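PDB 2XSG: CCMAN5 from Cellulosimicrobium cellulans, which hydrolyses alpha-mannosides as a calcium-binding family 92 glycosidase and enables mannose-6-phosphate modification of lysosomal enzymes made in yeast. Local coordinates for residues H584-N588 with L656-D660; Y615-N621 with P642-Y648. All coordinates share one frame; numbering follows the deposited sequence.

Contact 1 (H584-N588 with L656-D660); sequences HSNAN and LPTMD. With CA (calcium ion), chain C.
The methyl of A587 packs against L656 and M659, CB lying 4.0 Å from L656 CD1 and 4.2 Å from M659 CB. The same leucine methyl also touches CB of N586, so one branch of L656 spans two neighbouring residues of 584-588. M659 starts with CG anti to its backbone N (chi1 176°) and stays extended to the end, which lays the chain along two peptide carbonyls: CG is 3.4 Å from A587 O, and CE reaches N586 O at 3.4 Å. A CA-H...O contact from M659 CA to A587 O joins them.

Between the two segments there is no direct hydrogen bond; each has its own internal ones. A587 N donates to S585 OG, making an ST turn, and M659 N donates to L656 O in a type II turn. Across the contact a water does the joining, donating to A587 O (2.8 Å) and D660 O (2.9 Å). Its oxygen also binds the calcium ion at 2.5 Å, next to N588 OD1 at 2.4 Å; E589 and D662 are the other protein ligands.

These buried loops of the catalytic domain are packed round by regular structure: N586 lies on I614 of helix 604-616, while L656 rests on F639 and T645 of strand 638-646.

Contact 2 (Y615-N621 with P642-Y648); sequences YTKETWN and PLKTKVY
W620 and K644 stand side by side on one face of an antiparallel pair of strands, 618-621 and 642-646, part of a small three-stranded sheet in the catalytic domain with 618-623 at its edge. Paired backbone bonds join T619 to T645 and N621 to L643. At the non-hydrogen-bonded pair between them, K644 CB sits over one face of the indole, 3.9 Å from the centroid of the W620 six-membered ring and 9° off its normal, a CH-pi contact. K644 CG is anti to the backbone N (chi1 -162°), and the extended chain then carries CD across to W620 CE2. With an alanine in place of W620, the lysine would probably lose this aromatic platform and its aliphatic chain would be likelier to swing. E618 crosses K644 at about a right angle, OE1 coming to 3.9 Å from K644 CG.

On the opposite face of the sheet, N621 ND2 donates to T619 OG1, and V647 CG2 approaches that same hydroxyl oxygen at 3.6 Å.

Y615, in the C-terminal part of helix 604-616, and Y648 lie side by side pointing the same way, their planes oblique at 32°, with Y615 CD1 3.3 Å from Y648 CE1. M666 O is a further partner of Y648 OH, and a water lying at the edge of the Y648 ring bridges the two phenols, 2.9 Å from Y615 OH and 2.9 Å from Y648 OH.

Contacts 1 and 2 have centres about 10 Å apart and touch through side chains. M659 CE of contact 1 lies 3.6 Å from V647 CG1 of contact 2, N586 CB lies 3.7 Å from V647 CG2, and L656 CD1 comes to 3.3 Å from N621 OD1. The small sheet thus backs the two loops that contribute to the calcium site. In sequence, both segments of contact 2 fall between 584-588 and 656-660. Contact 1 reaches the metal directly, whereas the Y648 side chain is about 11 Å from it. The T658 side chain is about 11 Å from a bound bis-tris propane molecule. In family 92 relatives the calcium lies in the active site, and the same is probably true here.

Contact 1 (H584-N588 with L656-D660)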
# COMPACT_ATOMS: atom_id res chain seq x y z
N HIS A 584 -8.32 -10.69 18.12
CA HIS A 584 -7.61 -10.35 16.89
C HIS A 584 -8.32 -9.19 16.18
O HIS A 584 -9.56 -9.10 16.22
CB HIS A 584 -7.59 -11.57 15.97
CG HIS A 584 -7.03 -11.29 14.61
ND1 HIS A 584 -7.77 -11.42 13.45
CD2 HIS A 584 -5.79 -10.91 14.22
CE1 HIS A 584 -7.01 -11.11 12.41
NE2 HIS A 584 -5.81 -10.80 12.85
N SER A 585 -7.55 -8.32 15.53
CA SER A 585 -8.14 -7.31 14.65
C SER A 585 -7.84 -7.61 13.20
O SER A 585 -6.69 -7.88 12.84
CB SER A 585 -7.67 -5.90 15.00
OG SER A 585 -8.30 -4.94 14.16
N ASN A 586 -8.88 -7.54 12.36
CA ASN A 586 -8.71 -7.63 10.90
C ASN A 586 -8.51 -6.27 10.20
O ASN A 586 -8.15 -6.22 9.03
CB ASN A 586 -9.92 -8.33 10.26
CG ASN A 586 -10.19 -9.70 10.86
OD1 ASN A 586 -11.26 -9.95 11.44
ND2 ASN A 586 -9.22 -10.57 10.76
N ALA A 587 -8.71 -5.19 10.94
CA ALA A 587 -8.84 -3.86 10.34
C ALA A 587 -7.51 -3.12 10.25
O ALA A 587 -7.40 -2.11 9.55
CB ALA A 587 -9.87 -3.02 11.11
N ASN A 588 -6.50 -3.64 10.96
CA ASN A 588 -5.16 -3.05 10.99
C ASN A 588 -4.07 -4.11 10.83
O ASN A 588 -4.33 -5.33 10.95
CB ASN A 588 -4.95 -2.32 12.31
CG ASN A 588 -3.98 -1.18 12.20
OD1 ASN A 588 -3.81 -0.60 11.12
ND2 ASN A 588 -3.33 -0.84 13.30
N LEU A 656 -13.33 -3.22 5.67
CA LEU A 656 -14.02 -2.74 6.87
C LEU A 656 -13.94 -1.21 6.94
O LEU A 656 -12.98 -0.62 6.43
CB LEU A 656 -13.37 -3.34 8.11
CG LEU A 656 -13.51 -4.86 8.28
CD1 LEU A 656 -12.64 -5.32 9.43
CD2 LEU A 656 -14.96 -5.25 8.51
N PRO A 657 -14.93 -0.57 7.59
CA PRO A 657 -14.77 0.86 7.83
C PRO A 657 -13.49 1.09 8.67
O PRO A 657 -13.21 0.30 9.57
CB PRO A 657 -16.03 1.23 8.63
CG PRO A 657 -16.50 -0.11 9.23
CD PRO A 657 -16.17 -1.11 8.20
N THR A 658 -12.77 2.18 8.37
CA THR A 658 -11.45 2.54 8.94
C THR A 658 -10.25 1.70 8.44
O THR A 658 -9.09 2.02 8.74
CB THR A 658 -11.38 2.49 10.48
OG1 THR A 658 -11.32 1.12 10.89
CG2 THR A 658 -12.53 3.22 11.17
N MET A 659 -10.53 0.61 7.75
CA MET A 659 -9.47 -0.31 7.35
C MET A 659 -8.77 0.18 6.08
O MET A 659 -9.15 -0.18 4.98
CB MET A 659 -10.05 -1.71 7.16
CG MET A 659 -9.07 -2.77 6.64
SD MET A 659 -9.93 -4.35 6.57
CE MET A 659 -8.70 -5.36 5.76
N ASP A 660 -7.77 1.05 6.24
CA ASP A 660 -7.06 1.61 5.09
C ASP A 660 -6.21 0.51 4.48
O ASP A 660 -5.71 -0.34 5.20
CB ASP A 660 -6.16 2.76 5.54
CG ASP A 660 -6.96 3.95 6.04
OD1 ASP A 660 -8.11 4.13 5.57
OD2 ASP A 660 -6.46 4.70 6.92
CA CA C . -3.63 0.60 9.09
O HOH W 1 -5.57 -0.53 8.10

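Contact 2 (Y615-N621 with P642-Y648)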
# COMPACT_ATOMS: atom_id res chain seq x y z
N TYR A 615 -10.64 -13.96 4.90
CA TYR A 615 -10.45 -13.40 3.55
C TYR A 615 -11.59 -13.69 2.58
O TYR A 615 -11.73 -12.98 1.58
CB TYR A 615 -9.12 -13.83 2.96
CG TYR A 615 -7.95 -13.25 3.69
CD1 TYR A 615 -7.49 -11.97 3.38
CD2 TYR A 615 -7.31 -13.96 4.71
CE1 TYR A 615 -6.42 -11.41 4.05
CE2 TYR A 615 -6.23 -13.41 5.39
CZ TYR A 615 -5.79 -12.12 5.05
OH TYR A 615 -4.72 -11.57 5.72
N THR A 616 -12.41 -14.71 2.85
CA THR A 616 -13.43 -15.09 1.87
C THR A 616 -14.83 -15.30 2.44
O THR A 616 -15.75 -15.58 1.68
CB THR A 616 -13.06 -16.34 1.06
OG1 THR A 616 -13.25 -17.51 1.85
CG2 THR A 616 -11.63 -16.28 0.58
N LYS A 617 -14.99 -15.15 3.75
CA LYS A 617 -16.27 -15.38 4.44
C LYS A 617 -16.59 -14.23 5.40
O LYS A 617 -15.86 -13.23 5.45
CB LYS A 617 -16.21 -16.71 5.20
CG LYS A 617 -15.92 -17.94 4.34
CD LYS A 617 -15.80 -19.19 5.20
CE LYS A 617 -15.60 -20.44 4.36
NZ LYS A 617 -16.80 -20.79 3.55
N GLU A 618 -17.69 -14.35 6.14
CA GLU A 618 -18.04 -13.42 7.20
C GLU A 618 -17.31 -13.84 8.45
O GLU A 618 -17.25 -15.03 8.76
CB GLU A 618 -19.52 -13.47 7.49
CG GLU A 618 -20.43 -12.95 6.39
CD GLU A 618 -21.78 -12.53 6.95
OE1 GLU A 618 -22.17 -13.08 8.00
OE2 GLU A 618 -22.42 -11.63 6.36
N THR A 619 -16.76 -12.88 9.18
CA THR A 619 -16.19 -13.13 10.50
C THR A 619 -16.70 -12.13 11.53
O THR A 619 -17.23 -11.08 11.16
CB THR A 619 -14.64 -12.99 10.51
OG1 THR A 619 -14.27 -11.78 9.83
CG2 THR A 619 -13.99 -14.20 9.84
N TRP A 620 -16.52 -12.47 12.81
CA TRP A 620 -16.74 -11.52 13.90
C TRP A 620 -15.64 -10.47 13.93
O TRP A 620 -14.45 -10.79 13.89
CB TRP A 620 -16.78 -12.23 15.24
CG TRP A 620 -18.11 -12.87 15.50
CD1 TRP A 620 -18.38 -14.21 15.59
CD2 TRP A 620 -19.36 -12.19 15.67
NE1 TRP A 620 -19.71 -14.40 15.83
CE2 TRP A 620 -20.34 -13.19 15.88
CE3 TRP A 620 -19.74 -10.84 15.69
CZ2 TRP A 620 -21.69 -12.87 16.10
CZ3 TRP A 620 -21.09 -10.53 15.91
CH2 TRP A 620 -22.04 -11.54 16.11
N ASN A 621 -16.06 -9.21 13.97
CA ASN A 621 -15.13 -8.09 14.05
C ASN A 621 -15.41 -7.21 15.25
O ASN A 621 -16.46 -6.57 15.32
CB ASN A 621 -15.15 -7.28 12.76
CG ASN A 621 -14.44 -8.00 11.64
OD1 ASN A 621 -13.23 -7.84 11.46
ND2 ASN A 621 -15.16 -8.85 10.92
N PRO A 642 -19.93 -5.49 18.41
CA PRO A 642 -19.18 -6.27 17.44
C PRO A 642 -20.05 -6.69 16.25
O PRO A 642 -21.24 -6.93 16.42
CB PRO A 642 -18.75 -7.49 18.24
CG PRO A 642 -18.56 -6.97 19.60
CD PRO A 642 -19.72 -6.01 19.78
N LEU A 643 -19.44 -6.80 15.08
CA LEU A 643 -20.17 -6.99 13.83
C LEU A 643 -19.70 -8.23 13.05
O LEU A 643 -18.51 -8.44 12.87
CB LEU A 643 -20.03 -5.71 13.00
CG LEU A 643 -20.62 -5.56 11.61
CD1 LEU A 643 -22.10 -5.20 11.71
CD2 LEU A 643 -19.85 -4.47 10.84
N LYS A 644 -20.64 -9.05 12.61
CA LYS A 644 -20.32 -10.20 11.75
C LYS A 644 -20.48 -9.79 10.30
O LYS A 644 -21.59 -9.50 9.84
CB LYS A 644 -21.20 -11.40 12.08
CG LYS A 644 -20.63 -12.72 11.55
CD LYS A 644 -21.38 -13.91 12.13
CE LYS A 644 -20.84 -15.22 11.57
NZ LYS A 644 -21.90 -16.28 11.67
N THR A 645 -19.37 -9.77 9.56
CA THR A 645 -19.34 -9.16 8.25
C THR A 645 -18.11 -9.67 7.50
O THR A 645 -17.18 -10.18 8.13
CB THR A 645 -19.28 -7.61 8.38
OG1 THR A 645 -19.23 -7.01 7.08
CG2 THR A 645 -18.05 -7.17 9.20
N LYS A 646 -18.14 -9.58 6.17
CA LYS A 646 -16.95 -9.88 5.37
C LYS A 646 -15.96 -8.76 5.55
O LYS A 646 -16.33 -7.58 5.57
CB LYS A 646 -17.28 -10.00 3.88
CG LYS A 646 -18.23 -11.10 3.48
CD LYS A 646 -18.16 -11.29 1.96
CE LYS A 646 -18.28 -12.75 1.55
NZ LYS A 646 -18.42 -12.84 0.05
N VAL A 647 -14.69 -9.12 5.67
CA VAL A 647 -13.62 -8.14 5.85
C VAL A 647 -13.30 -7.53 4.49
O VAL A 647 -13.07 -6.33 4.38
CB VAL A 647 -12.38 -8.81 6.52
CG1 VAL A 647 -11.12 -7.95 6.41
CG2 VAL A 647 -12.69 -9.11 7.97
N TYR A 648 -13.30 -8.38 3.47
CA TYR A 648 -13.04 -7.99 2.10
C TYR A 648 -14.30 -8.19 1.26
O TYR A 648 -14.84 -9.30 1.25
CB TYR A 648 -11.94 -8.89 1.53
CG TYR A 648 -10.56 -8.62 2.06
CD1 TYR A 648 -10.14 -9.19 3.26
CD2 TYR A 648 -9.66 -7.85 1.34
CE1 TYR A 648 -8.85 -8.95 3.76
CE2 TYR A 648 -8.35 -7.62 1.82
CZ TYR A 648 -7.96 -8.17 3.03
OH TYR A 648 -6.70 -7.95 3.50
O HOH W 2 -14.22 -11.83 0.84
O HOH W 3 -5.39 -8.73 5.92
O HOH W 4 -13.77 -11.33 3.87
O HOH W 5 -14.18 -11.75 6.99